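PDB 1Q1R: putidaredoxin reductase from Pseudomonas putida, which is an FAD-containing reductase that probably passes electrons from NADH to putidaredoxin, supplying the cytochrome P450cam monooxygenase. Local coordinates for residues A[52-57]-A[165-170]; A[131-136]-A[140-145]; A[160-165]-A[175-180]. One frame throughout, in Å; residues are numbered along the deposited sequence.

All three contacts lie in the part of the chain that belongs to the pyridine nucleotide-disulphide oxidoreductase family, which has the glutathione reductase fold. Their centres are 11 to 14 Å apart. Along the chain, contact 2 is nested inside the loop closed by contact 1. Contact 3 opens after contact 2 and crosses contact 1, as their segments alternate; the two share Ala165 on helix 159-170. Contacts 2 and 3 reach the same parallel sheet, with strands 130-132 and 174-178. Tyr52 OH bonds Glu140 OE2 between contacts 1 and 2. Leu133 packs on Val164 between contacts 2 and 3. Loop 52-57 thus packs on helices 136-144 and 159-170, and residues of contacts 2 and 3 reach the flavin.

Contact 1. Residues A[52-57]-A[165-170]; sequences YLAGKA and AATAIK
In Leu53 the first torsion (chi1 -173°) swings CG out to the helix. In Thr167 a chi1 of -59° sets OG1 beside the backbone N and so places CG2 opposite that N, facing the loop. The two side chains meet there obliquely. Thr167 CG2 sits 3.9 Å from Leu53 CG and equally close to Leu53 CD2. The same methyl lies 3.9 Å from the backbone N of Ala54 and 4.1 Å from Ala54 CB. One threonine methyl is thus held by two consecutive residues of the loop. Thr167 OG1 bonds the carbonyl oxygen of Glu163, one turn earlier, and weakly that of Ser49. These bonds help to hold the rotation that presents CG2 to Leu53. Behind this pair, Leu53 also packs on Ile142 of helix 136-144.

The loop is shaped by a type I turn from Tyr52 to Gly55, closed by the bond from Gly55 N to Tyr52 O. Farther out, Lys56 and Lys170 reach toward each other. Lys56 CE comes within 4.2 Å of Lys170 NZ, while the NZ atoms of Lys56 and Lys170 stay 4.7 Å apart. Both lysines are exposed, so water probably screens their like charges. The contact between loop 52-57 and helix 159-170 therefore rests on dispersion between a few methyl and methylene groups, and the charged rim is unlikely to add attraction.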
loop_
_atom_site.group_PDB
_atom_site.type_symbol
_atom_site.label_atom_id
_atom_site.label_comp_id
_atom_site.label_asym_id
_atom_site.label_seq_id
_atom_site.Cartn_x
_atom_site.Cartn_y
_atom_site.Cartn_z
ATOM N N TYR A 52 8.030 11.270 8.425
ATOM C CA TYR A 52 9.460 11.034 8.291
ATOM C C TYR A 52 9.979 11.823 7.088
ATOM O O TYR A 52 11.032 12.459 7.159
ATOM C CB TYR A 52 9.775 9.550 8.111
ATOM C CG TYR A 52 11.249 9.258 8.317
ATOM C CD1 TYR A 52 11.829 9.382 9.582
ATOM C CD2 TYR A 52 12.071 8.910 7.250
ATOM C CE1 TYR A 52 13.197 9.170 9.780
ATOM C CE2 TYR A 52 13.448 8.691 7.441
ATOM C CZ TYR A 52 13.997 8.824 8.708
ATOM O OH TYR A 52 15.340 8.606 8.912
ATOM N N LEU A 53 9.236 11.787 5.984
ATOM C CA LEU A 53 9.639 12.531 4.797
ATOM C C LEU A 53 9.677 14.015 5.154
ATOM O O LEU A 53 10.451 14.778 4.580
ATOM C CB LEU A 53 8.661 12.293 3.640
ATOM C CG LEU A 53 9.066 12.899 2.291
ATOM C CD1 LEU A 53 10.363 12.253 1.808
ATOM C CD2 LEU A 53 7.962 12.677 1.266
ATOM N N ALA A 54 8.849 14.422 6.112
ATOM C CA ALA A 54 8.824 15.818 6.539
ATOM C C ALA A 54 9.985 16.128 7.499
ATOM O O ALA A 54 10.189 17.288 7.875
ATOM C CB ALA A 54 7.487 16.141 7.221
ATOM N N GLY A 55 10.730 15.093 7.892
ATOM C CA GLY A 55 11.850 15.271 8.806
ATOM C C GLY A 55 11.435 15.550 10.243
ATOM O O GLY A 55 12.206 16.112 11.029
ATOM N N LYS A 56 10.223 15.144 10.606
ATOM C CA LYS A 56 9.719 15.402 11.948
ATOM C C LYS A 56 9.635 14.181 12.851
ATOM O O LYS A 56 9.219 14.290 14.002
ATOM C CB LYS A 56 8.350 16.078 11.861
ATOM C CG LYS A 56 8.389 17.436 11.179
ATOM C CD LYS A 56 6.995 18.005 10.998
ATOM C CE LYS A 56 7.041 19.353 10.289
ATOM N NZ LYS A 56 7.779 20.377 11.087
ATOM N N ALA A 57 10.015 13.020 12.332
ATOM C CA ALA A 57 10.000 11.800 13.132
ATOM C C ALA A 57 11.421 11.239 13.123
ATOM O O ALA A 57 12.159 11.429 12.154
ATOM C CB ALA A 57 9.019 10.785 12.543
ATOM N N ALA A 165 3.669 15.187 -2.832
ATOM C CA ALA A 165 3.420 16.575 -3.224
ATOM C C ALA A 165 3.045 17.432 -2.016
ATOM O O ALA A 165 3.550 18.543 -1.860
ATOM C CB ALA A 165 2.303 16.637 -4.278
ATOM N N ALA A 166 2.156 16.920 -1.167
ATOM C CA ALA A 166 1.729 17.656 0.022
ATOM C C ALA A 166 2.922 17.945 0.932
ATOM O O ALA A 166 3.060 19.045 1.457
ATOM C CB ALA A 166 0.673 16.860 0.786
ATOM N N THR A 167 3.791 16.954 1.108
ATOM C CA THR A 167 4.965 17.129 1.957
ATOM C C THR A 167 5.950 18.125 1.344
ATOM O O THR A 167 6.519 18.957 2.057
ATOM C CB THR A 167 5.672 15.780 2.204
ATOM O OG1 THR A 167 4.755 14.885 2.837
ATOM C CG2 THR A 167 6.882 15.963 3.121
ATOM N N ALA A 168 6.143 18.053 0.028
ATOM C CA ALA A 168 7.057 18.973 -0.644
ATOM C C ALA A 168 6.524 20.404 -0.572
ATOM O O ALA A 168 7.288 21.349 -0.371
ATOM C CB ALA A 168 7.254 18.561 -2.101
ATOM N N ILE A 169 5.213 20.561 -0.750
ATOM C CA ILE A 169 4.583 21.878 -0.684
ATOM C C ILE A 169 4.829 22.515 0.678
ATOM O O ILE A 169 5.123 23.708 0.777
ATOM C CB ILE A 169 3.053 21.782 -0.932
ATOM C CG1 ILE A 169 2.779 21.857 -2.429
ATOM C CG2 ILE A 169 2.317 22.912 -0.209
ATOM C CD1 ILE A 169 3.248 23.164 -3.067
ATOM N N LYS A 170 4.703 21.706 1.724
ATOM C CA LYS A 170 4.910 22.167 3.086
ATOM C C LYS A 170 6.370 22.602 3.263
ATOM O O LYS A 170 6.670 23.492 4.062
ATOM C CB LYS A 170 4.571 21.042 4.071
ATOM C CG LYS A 170 4.743 21.412 5.536
ATOM C CD LYS A 170 3.671 22.386 6.002
ATOM C CE LYS A 170 3.950 22.865 7.421
ATOM N NZ LYS A 170 4.151 21.723 8.354
#

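Contact 2. Residues A[131-136]-A[140-145]; sequences RYLRTL and ECIRRQ. With FAD (flavin-adenine dinucleotide), chain C.
Arg131 lays its guanidinium group over Cys141, whose CB lies against one face. Cys141 SG sits close to Arg131 NE, at 3.3 Å. The arginine chain gets there by a bend at chi2 (-88°), which carries it across the side of the helix. Its far end is held by two acids of the same helix: NH1 pairs with Asp138 and NH2 with Glu137. An alanine at Arg131 would probably leave Glu137 and Asp138 without this salt-bridge partner and open a gap beside Cys141.

Deeper in, Ile142 CG1 packs on Arg131 CB at 3.9 Å. Ile142 CD1 meets Leu133 CB at 4.1 Å, with the two side chains at about a right angle. Leu133 also turns to the cofactor, its CG 3.8 Å from FAD C7M. Next to it Arg134 reaches the pyrophosphate: NH2 bonds FAD O1A at 3.0 Å, and NE adds a weak bond. O1A lies at the edge of this guanidinium, near its plane, and Asp284 pairs with NH2.

At the helix start, Glu140 N bonds Leu136 O at 2.9 Å. Leu136 CD1 lies against the Glu140 carboxylate, 3.9 Å from Glu140 OE2, which bonds Tyr52 OH. Thr135 is the N-cap, its OG1 bonding Asp138 N. The whole is a strand running into an N-capped helix, at the edge of a parallel sheet of the glutathione reductase fold, with Leu133 and Arg134 of the loop between them lining the FAD pocket.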
loop_
_atom_site.group_PDB
_atom_site.type_symbol
_atom_site.label_atom_id
_atom_site.label_comp_id
_atom_site.label_asym_id
_atom_site.label_seq_id
_atom_site.Cartn_x
_atom_site.Cartn_y
_atom_site.Cartn_z
ATOM N N ARG A 131 14.218 9.786 -8.195
ATOM C CA ARG A 131 14.003 8.649 -7.311
ATOM C C ARG A 131 12.573 8.145 -7.305
ATOM O O ARG A 131 11.641 8.885 -7.620
ATOM C CB ARG A 131 14.353 9.027 -5.864
ATOM C CG ARG A 131 15.833 9.005 -5.505
ATOM C CD ARG A 131 16.266 7.618 -5.044
ATOM N NE ARG A 131 17.652 7.619 -4.593
ATOM C CZ ARG A 131 18.254 6.591 -4.002
ATOM N NH1 ARG A 131 17.592 5.463 -3.783
ATOM N NH2 ARG A 131 19.521 6.701 -3.618
ATOM N N TYR A 132 12.429 6.876 -6.940
ATOM C CA TYR A 132 11.131 6.244 -6.757
ATOM C C TYR A 132 11.048 6.266 -5.225
ATOM O O TYR A 132 12.056 6.535 -4.567
ATOM C CB TYR A 132 11.142 4.794 -7.259
ATOM C CG TYR A 132 11.295 4.681 -8.756
ATOM C CD1 TYR A 132 12.560 4.634 -9.349
ATOM C CD2 TYR A 132 10.173 4.675 -9.587
ATOM C CE1 TYR A 132 12.703 4.588 -10.741
ATOM C CE2 TYR A 132 10.300 4.632 -10.975
ATOM C CZ TYR A 132 11.568 4.590 -11.545
ATOM O OH TYR A 132 11.692 4.566 -12.913
ATOM N N LEU A 133 9.884 5.997 -4.648
ATOM C CA LEU A 133 9.781 6.012 -3.190
ATOM C C LEU A 133 9.219 4.716 -2.629
ATOM O O LEU A 133 8.015 4.480 -2.678
ATOM C CB LEU A 133 8.920 7.191 -2.724
ATOM C CG LEU A 133 8.620 7.287 -1.216
ATOM C CD1 LEU A 133 9.918 7.278 -0.406
ATOM C CD2 LEU A 133 7.828 8.559 -0.942
ATOM N N ARG A 134 10.100 3.876 -2.094
ATOM C CA ARG A 134 9.676 2.606 -1.520
ATOM C C ARG A 134 10.575 2.209 -0.345
ATOM O O ARG A 134 10.096 1.670 0.648
ATOM C CB ARG A 134 9.701 1.510 -2.598
ATOM C CG ARG A 134 8.517 0.517 -2.574
ATOM C CD ARG A 134 8.437 -0.248 -1.274
ATOM N NE ARG A 134 7.637 -1.480 -1.348
ATOM C CZ ARG A 134 6.312 -1.539 -1.481
ATOM N NH1 ARG A 134 5.583 -0.435 -1.574
ATOM N NH2 ARG A 134 5.706 -2.719 -1.467
ATOM N N THR A 135 11.872 2.491 -0.446
ATOM C CA THR A 135 12.807 2.123 0.615
ATOM C C THR A 135 13.185 3.286 1.521
ATOM O O THR A 135 12.961 4.450 1.191
ATOM C CB THR A 135 14.118 1.557 0.043
ATOM O OG1 THR A 135 14.847 2.616 -0.598
ATOM C CG2 THR A 135 13.827 0.452 -0.970
ATOM N N LEU A 136 13.768 2.963 2.670
ATOM C CA LEU A 136 14.192 3.993 3.606
ATOM C C LEU A 136 15.247 4.845 2.900
ATOM O O LEU A 136 15.277 6.063 3.055
ATOM C CB LEU A 136 14.781 3.359 4.866
ATOM C CG LEU A 136 15.317 4.319 5.932
ATOM C CD1 LEU A 136 14.217 5.280 6.367
ATOM C CD2 LEU A 136 15.837 3.514 7.126
ATOM N N GLU A 140 15.115 8.936 2.497
ATOM C CA GLU A 140 16.134 9.844 3.012
ATOM C C GLU A 140 16.809 10.641 1.890
ATOM O O GLU A 140 17.104 11.828 2.058
ATOM C CB GLU A 140 17.142 9.057 3.864
ATOM C CG GLU A 140 16.427 8.331 5.015
ATOM C CD GLU A 140 17.353 7.727 6.067
ATOM O OE1 GLU A 140 18.370 7.109 5.710
ATOM O OE2 GLU A 140 17.042 7.860 7.266
ATOM N N CYS A 141 17.025 10.002 0.742
ATOM C CA CYS A 141 17.630 10.681 -0.409
ATOM C C CYS A 141 16.700 11.810 -0.858
ATOM O O CYS A 141 17.137 12.922 -1.159
ATOM C CB CYS A 141 17.836 9.691 -1.561
ATOM S SG CYS A 141 18.381 10.440 -3.134
ATOM N N ILE A 142 15.404 11.519 -0.904
ATOM C CA ILE A 142 14.430 12.526 -1.295
ATOM C C ILE A 142 14.336 13.637 -0.241
ATOM O O ILE A 142 14.408 14.827 -0.567
ATOM C CB ILE A 142 13.027 11.899 -1.493
ATOM C CG1 ILE A 142 12.998 11.070 -2.783
ATOM C CG2 ILE A 142 11.958 13.004 -1.534
ATOM C CD1 ILE A 142 11.833 10.094 -2.858
ATOM N N ARG A 143 14.173 13.259 1.024
ATOM C CA ARG A 143 14.056 14.268 2.075
ATOM C C ARG A 143 15.205 15.273 2.088
ATOM O O ARG A 143 14.980 16.469 2.279
ATOM C CB ARG A 143 13.957 13.628 3.456
ATOM C CG ARG A 143 13.948 14.682 4.569
ATOM C CD ARG A 143 14.805 14.249 5.731
ATOM N NE ARG A 143 14.051 13.437 6.667
ATOM C CZ ARG A 143 14.511 12.344 7.267
ATOM N NH1 ARG A 143 15.749 11.901 7.032
ATOM N NH2 ARG A 143 13.720 11.707 8.119
ATOM N N ARG A 144 16.432 14.792 1.902
ATOM C CA ARG A 144 17.593 15.683 1.899
ATOM C C ARG A 144 17.458 16.739 0.810
ATOM O O ARG A 144 18.029 17.820 0.910
ATOM C CB ARG A 144 18.896 14.896 1.669
ATOM C CG ARG A 144 19.327 14.016 2.845
ATOM C CD ARG A 144 20.756 13.500 2.657
ATOM N NE ARG A 144 20.907 12.685 1.454
ATOM C CZ ARG A 144 20.709 11.371 1.402
ATOM N NH1 ARG A 144 20.350 10.699 2.489
ATOM N NH2 ARG A 144 20.867 10.722 0.254
ATOM N N GLN A 145 16.690 16.422 -0.227
ATOM C CA GLN A 145 16.507 17.339 -1.342
ATOM C C GLN A 145 15.188 18.108 -1.345
ATOM O O GLN A 145 14.864 18.771 -2.328
ATOM C CB GLN A 145 16.673 16.571 -2.655
ATOM C CG GLN A 145 18.031 15.879 -2.748
ATOM C CD GLN A 145 18.211 15.077 -4.012
ATOM O OE1 GLN A 145 18.397 15.637 -5.098
ATOM N NE2 GLN A 145 18.150 13.754 -3.884
HETATM P PA FAD C . 7.244 -4.935 1.293
HETATM O O1A FAD C . 7.635 -4.627 -0.104
HETATM O O2A FAD C . 7.161 -3.822 2.266
HETATM O O5B FAD C . 8.237 -6.040 1.892
HETATM C C5B FAD C . 8.744 -7.115 1.092
HETATM C C4B FAD C . 10.245 -7.285 1.383
HETATM O O4B FAD C . 10.705 -8.594 0.893
HETATM C C3B FAD C . 11.074 -6.237 0.624
HETATM O O3B FAD C . 12.175 -5.823 1.445
HETATM C C2B FAD C . 11.597 -7.008 -0.562
HETATM O O2B FAD C . 12.826 -6.439 -1.023
HETATM C C1B FAD C . 11.861 -8.366 0.057
HETATM N N9A FAD C . 12.077 -9.457 -0.933
HETATM C C8A FAD C . 11.383 -9.671 -2.065
HETATM N N7A FAD C . 11.894 -10.736 -2.695
HETATM C C5A FAD C . 12.906 -11.195 -1.963
HETATM C C6A FAD C . 13.803 -12.255 -2.112
HETATM N N6A FAD C . 13.738 -13.046 -3.180
HETATM N N1A FAD C . 14.747 -12.465 -1.160
HETATM C C2A FAD C . 14.831 -11.670 -0.084
HETATM N N3A FAD C . 13.981 -10.645 0.074
HETATM C C4A FAD C . 13.019 -10.390 -0.846
HETATM N N1 FAD C . -0.482 1.521 3.390
HETATM C C2 FAD C . -1.546 1.993 4.168
HETATM O O2 FAD C . -2.430 1.220 4.534
HETATM N N3 FAD C . -1.585 3.350 4.536
HETATM C C4 FAD C . -0.553 4.227 4.126
HETATM O O4 FAD C . -0.578 5.400 4.493
HETATM C C4X FAD C . 0.511 3.751 3.343
HETATM N N5 FAD C . 1.538 4.575 2.987
HETATM C C5X FAD C . 2.623 4.128 2.289
HETATM C C6 FAD C . 3.676 5.009 1.966
HETATM C C7 FAD C . 4.811 4.541 1.265
HETATM C C7M FAD C . 5.931 5.532 0.895
HETATM C C8 FAD C . 4.895 3.176 0.891
HETATM C C8M FAD C . 6.124 2.623 0.152
HETATM C C9 FAD C . 3.844 2.299 1.213
HETATM C C9A FAD C . 2.708 2.768 1.908
HETATM N N10 FAD C . 1.643 1.893 2.255
HETATM C C10 FAD C . 0.543 2.393 2.982
HETATM C "C1'" FAD C . 1.677 0.456 1.844
HETATM C "C2'" FAD C . 2.078 -0.434 3.023
HETATM O "O2'" FAD C . 3.247 0.112 3.644
HETATM C "C3'" FAD C . 2.352 -1.876 2.558
HETATM O "O3'" FAD C . 1.206 -2.364 1.848
HETATM C "C4'" FAD C . 2.643 -2.787 3.758
HETATM O "O4'" FAD C . 3.780 -2.293 4.468
HETATM C "C5'" FAD C . 2.918 -4.240 3.333
HETATM O "O5'" FAD C . 4.182 -4.383 2.663
HETATM P P FAD C . 4.768 -5.870 2.422
HETATM O O1P FAD C . 5.479 -6.289 3.647
HETATM O O2P FAD C . 3.656 -6.720 1.939
HETATM O O3P FAD C . 5.810 -5.687 1.190
#

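Contact 3. Residues A[160-165]-A[175-180]. With FAD (flavin-adenine dinucleotide), chain C.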
loop_
_atom_site.group_PDB
_atom_site.type_symbol
_atom_site.label_atom_id
_atom_site.label_comp_id
_atom_site.label_asym_id
_atom_site.label_seq_id
_atom_site.Cartn_x
_atom_site.Cartn_y
_atom_site.Cartn_z
ATOM N N ILE A 160 0.318 8.023 -2.910
ATOM C CA ILE A 160 1.684 8.309 -2.493
ATOM C C ILE A 160 2.206 9.546 -3.220
ATOM O O ILE A 160 2.877 10.386 -2.623
ATOM C CB ILE A 160 2.626 7.114 -2.757
ATOM C CG1 ILE A 160 2.029 5.837 -2.158
ATOM C CG2 ILE A 160 3.991 7.380 -2.138
ATOM C CD1 ILE A 160 1.576 5.975 -0.713
ATOM N N GLY A 161 1.888 9.666 -4.506
ATOM C CA GLY A 161 2.333 10.829 -5.254
ATOM C C GLY A 161 1.758 12.084 -4.625
ATOM O O GLY A 161 2.447 13.097 -4.463
ATOM N N LEU A 162 0.481 12.014 -4.262
ATOM C CA LEU A 162 -0.198 13.140 -3.629
ATOM C C LEU A 162 0.398 13.445 -2.252
ATOM O O LEU A 162 0.531 14.609 -1.864
ATOM C CB LEU A 162 -1.689 12.836 -3.497
ATOM C CG LEU A 162 -2.411 12.708 -4.844
ATOM C CD1 LEU A 162 -3.840 12.208 -4.623
ATOM C CD2 LEU A 162 -2.397 14.059 -5.549
ATOM N N GLU A 163 0.738 12.401 -1.504
ATOM C CA GLU A 163 1.332 12.601 -0.183
ATOM C C GLU A 163 2.724 13.219 -0.318
ATOM O O GLU A 163 3.138 14.033 0.509
ATOM C CB GLU A 163 1.395 11.276 0.570
ATOM C CG GLU A 163 0.040 10.867 1.135
ATOM C CD GLU A 163 0.091 9.565 1.893
ATOM O OE1 GLU A 163 1.210 9.075 2.160
ATOM O OE2 GLU A 163 -0.990 9.033 2.230
ATOM N N VAL A 164 3.443 12.832 -1.366
ATOM C CA VAL A 164 4.766 13.388 -1.607
ATOM C C VAL A 164 4.610 14.874 -1.942
ATOM O O VAL A 164 5.318 15.723 -1.399
ATOM C CB VAL A 164 5.463 12.665 -2.774
ATOM C CG1 VAL A 164 6.637 13.494 -3.278
ATOM C CG2 VAL A 164 5.942 11.297 -2.318
ATOM N N ALA A 165 3.669 15.187 -2.832
ATOM C CA ALA A 165 3.420 16.575 -3.224
ATOM C C ALA A 165 3.045 17.432 -2.016
ATOM O O ALA A 165 3.550 18.543 -1.860
ATOM C CB ALA A 165 2.303 16.637 -4.278
ATOM N N VAL A 175 6.110 22.869 -6.648
ATOM C CA VAL A 175 5.693 21.521 -7.013
ATOM C C VAL A 175 4.743 21.380 -8.202
ATOM O O VAL A 175 3.739 22.087 -8.295
ATOM C CB VAL A 175 5.029 20.825 -5.795
ATOM C CG1 VAL A 175 4.800 19.360 -6.089
ATOM C CG2 VAL A 175 5.893 21.012 -4.552
ATOM N N THR A 176 5.078 20.449 -9.094
ATOM C CA THR A 176 4.271 20.138 -10.269
ATOM C C THR A 176 4.030 18.625 -10.255
ATOM O O THR A 176 4.966 17.842 -10.085
ATOM C CB THR A 176 5.002 20.496 -11.598
ATOM O OG1 THR A 176 5.314 21.894 -11.623
ATOM C CG2 THR A 176 4.115 20.166 -12.795
ATOM N N LEU A 177 2.779 18.205 -10.419
ATOM C CA LEU A 177 2.480 16.777 -10.429
ATOM C C LEU A 177 1.860 16.397 -11.760
ATOM O O LEU A 177 0.944 17.060 -12.244
ATOM C CB LEU A 177 1.544 16.409 -9.276
ATOM C CG LEU A 177 1.264 14.913 -9.107
ATOM C CD1 LEU A 177 0.953 14.596 -7.650
ATOM C CD2 LEU A 177 0.112 14.505 -10.011
ATOM N N LEU A 178 2.359 15.316 -12.343
ATOM C CA LEU A 178 1.885 14.865 -13.642
ATOM C C LEU A 178 1.220 13.500 -13.599
ATOM O O LEU A 178 1.713 12.571 -12.953
ATOM C CB LEU A 178 3.059 14.800 -14.620
ATOM C CG LEU A 178 4.020 15.988 -14.621
ATOM C CD1 LEU A 178 5.193 15.681 -15.542
ATOM C CD2 LEU A 178 3.291 17.242 -15.066
ATOM N N ASP A 179 0.101 13.383 -14.303
ATOM C CA ASP A 179 -0.605 12.114 -14.387
ATOM C C ASP A 179 -1.141 11.953 -15.803
ATOM O O ASP A 179 -1.652 12.901 -16.397
ATOM C CB ASP A 179 -1.760 12.049 -13.388
ATOM C CG ASP A 179 -2.267 10.630 -13.181
ATOM O OD1 ASP A 179 -2.682 9.983 -14.166
ATOM O OD2 ASP A 179 -2.243 10.150 -12.030
ATOM N N THR A 180 -1.010 10.746 -16.335
ATOM C CA THR A 180 -1.472 10.446 -17.680
ATOM C C THR A 180 -2.995 10.376 -17.737
ATOM O O THR A 180 -3.598 10.690 -18.761
ATOM C CB THR A 180 -0.887 9.112 -18.161
ATOM O OG1 THR A 180 -1.132 8.101 -17.173
ATOM C CG2 THR A 180 0.618 9.239 -18.377
HETATM P PA FAD C . 7.244 -4.935 1.293
HETATM O O1A FAD C . 7.635 -4.627 -0.104
HETATM O O2A FAD C . 7.161 -3.822 2.266
HETATM O O5B FAD C . 8.237 -6.040 1.892
HETATM C C5B FAD C . 8.744 -7.115 1.092
HETATM C C4B FAD C . 10.245 -7.285 1.383
HETATM O O4B FAD C . 10.705 -8.594 0.893
HETATM C C3B FAD C . 11.074 -6.237 0.624
HETATM O O3B FAD C . 12.175 -5.823 1.445
HETATM C C2B FAD C . 11.597 -7.008 -0.562
HETATM O O2B FAD C . 12.826 -6.439 -1.023
HETATM C C1B FAD C . 11.861 -8.366 0.057
HETATM N N9A FAD C . 12.077 -9.457 -0.933
HETATM C C8A FAD C . 11.383 -9.671 -2.065
HETATM N N7A FAD C . 11.894 -10.736 -2.695
HETATM C C5A FAD C . 12.906 -11.195 -1.963
HETATM C C6A FAD C . 13.803 -12.255 -2.112
HETATM N N6A FAD C . 13.738 -13.046 -3.180
HETATM N N1A FAD C . 14.747 -12.465 -1.160
HETATM C C2A FAD C . 14.831 -11.670 -0.084
HETATM N N3A FAD C . 13.981 -10.645 0.074
HETATM C C4A FAD C . 13.019 -10.390 -0.846
HETATM N N1 FAD C . -0.482 1.521 3.390
HETATM C C2 FAD C . -1.546 1.993 4.168
HETATM O O2 FAD C . -2.430 1.220 4.534
HETATM N N3 FAD C . -1.585 3.350 4.536
HETATM C C4 FAD C . -0.553 4.227 4.126
HETATM O O4 FAD C . -0.578 5.400 4.493
HETATM C C4X FAD C . 0.511 3.751 3.343
HETATM N N5 FAD C . 1.538 4.575 2.987
HETATM C C5X FAD C . 2.623 4.128 2.289
HETATM C C6 FAD C . 3.676 5.009 1.966
HETATM C C7 FAD C . 4.811 4.541 1.265
HETATM C C7M FAD C . 5.931 5.532 0.895
HETATM C C8 FAD C . 4.895 3.176 0.891
HETATM C C8M FAD C . 6.124 2.623 0.152
HETATM C C9 FAD C . 3.844 2.299 1.213
HETATM C C9A FAD C . 2.708 2.768 1.908
HETATM N N10 FAD C . 1.643 1.893 2.255
HETATM C C10 FAD C . 0.543 2.393 2.982
HETATM C "C1'" FAD C . 1.677 0.456 1.844
HETATM C "C2'" FAD C . 2.078 -0.434 3.023
HETATM O "O2'" FAD C . 3.247 0.112 3.644
HETATM C "C3'" FAD C . 2.352 -1.876 2.558
HETATM O "O3'" FAD C . 1.206 -2.364 1.848
HETATM C "C4'" FAD C . 2.643 -2.787 3.758
HETATM O "O4'" FAD C . 3.780 -2.293 4.468
HETATM C "C5'" FAD C . 2.918 -4.240 3.333
HETATM O "O5'" FAD C . 4.182 -4.383 2.663
HETATM P P FAD C . 4.768 -5.870 2.422
HETATM O O1P FAD C . 5.479 -6.289 3.647
HETATM O O2P FAD C . 3.656 -6.720 1.939
HETATM O O3P FAD C . 5.810 -5.687 1.190
#
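The flavin is the flat group here, and Ile160 holds its methyl CD1 over one face of the ring system, near the rim, 3.5 Å from FAD C6. The other branch of Ile160, CG2, reaches the flavin methyl C7M at 4.0 Å. The helix thus touches the cofactor with Ile160 and strand 174-178 with Gly161, Leu162 and Ala165.

Leu177 is the main side chain on the strand. Its CG is swung away from the backbone N (chi1 -175°), which sends CD1 into the helix. Leu177 CD1 rests against the backbone of Gly161, 3.8 Å from Gly161 O. This oxygen also accepts the helix bond from Ala165 N. Leu177 CD1 meets Leu162 CD2 at 4.0 Å, the two leucines crossing at about a right angle. The same methyl lies 4.2 Å from Ala165 CB. Ala165 CB also touches Val175 CG1 at 4.1 Å, so one small methyl is shared by two strand residues. The contact is buried and purely apolar apart from that one carbonyl oxygen.

Glu163 belongs to another face of the helix, where its carboxylate pairs with Lys50 and bonds Ser331. Val164 packs on Val154 of the neighbouring strand 151-155.

The short segments of helix and strand run close to antiparallel, at 172°, with their axes 9.6 Å apart. This is the helix-on-sheet packing of a beta-alpha-beta unit made by strand 151-155, helix 159-170 and strand 174-178. Gly156, Gly158 and Gly161 fit a GxGxxG pattern running from the end of strand 151-155 into helix 159-170, consistent with a Rossmann-type site for the pyridine nucleotide.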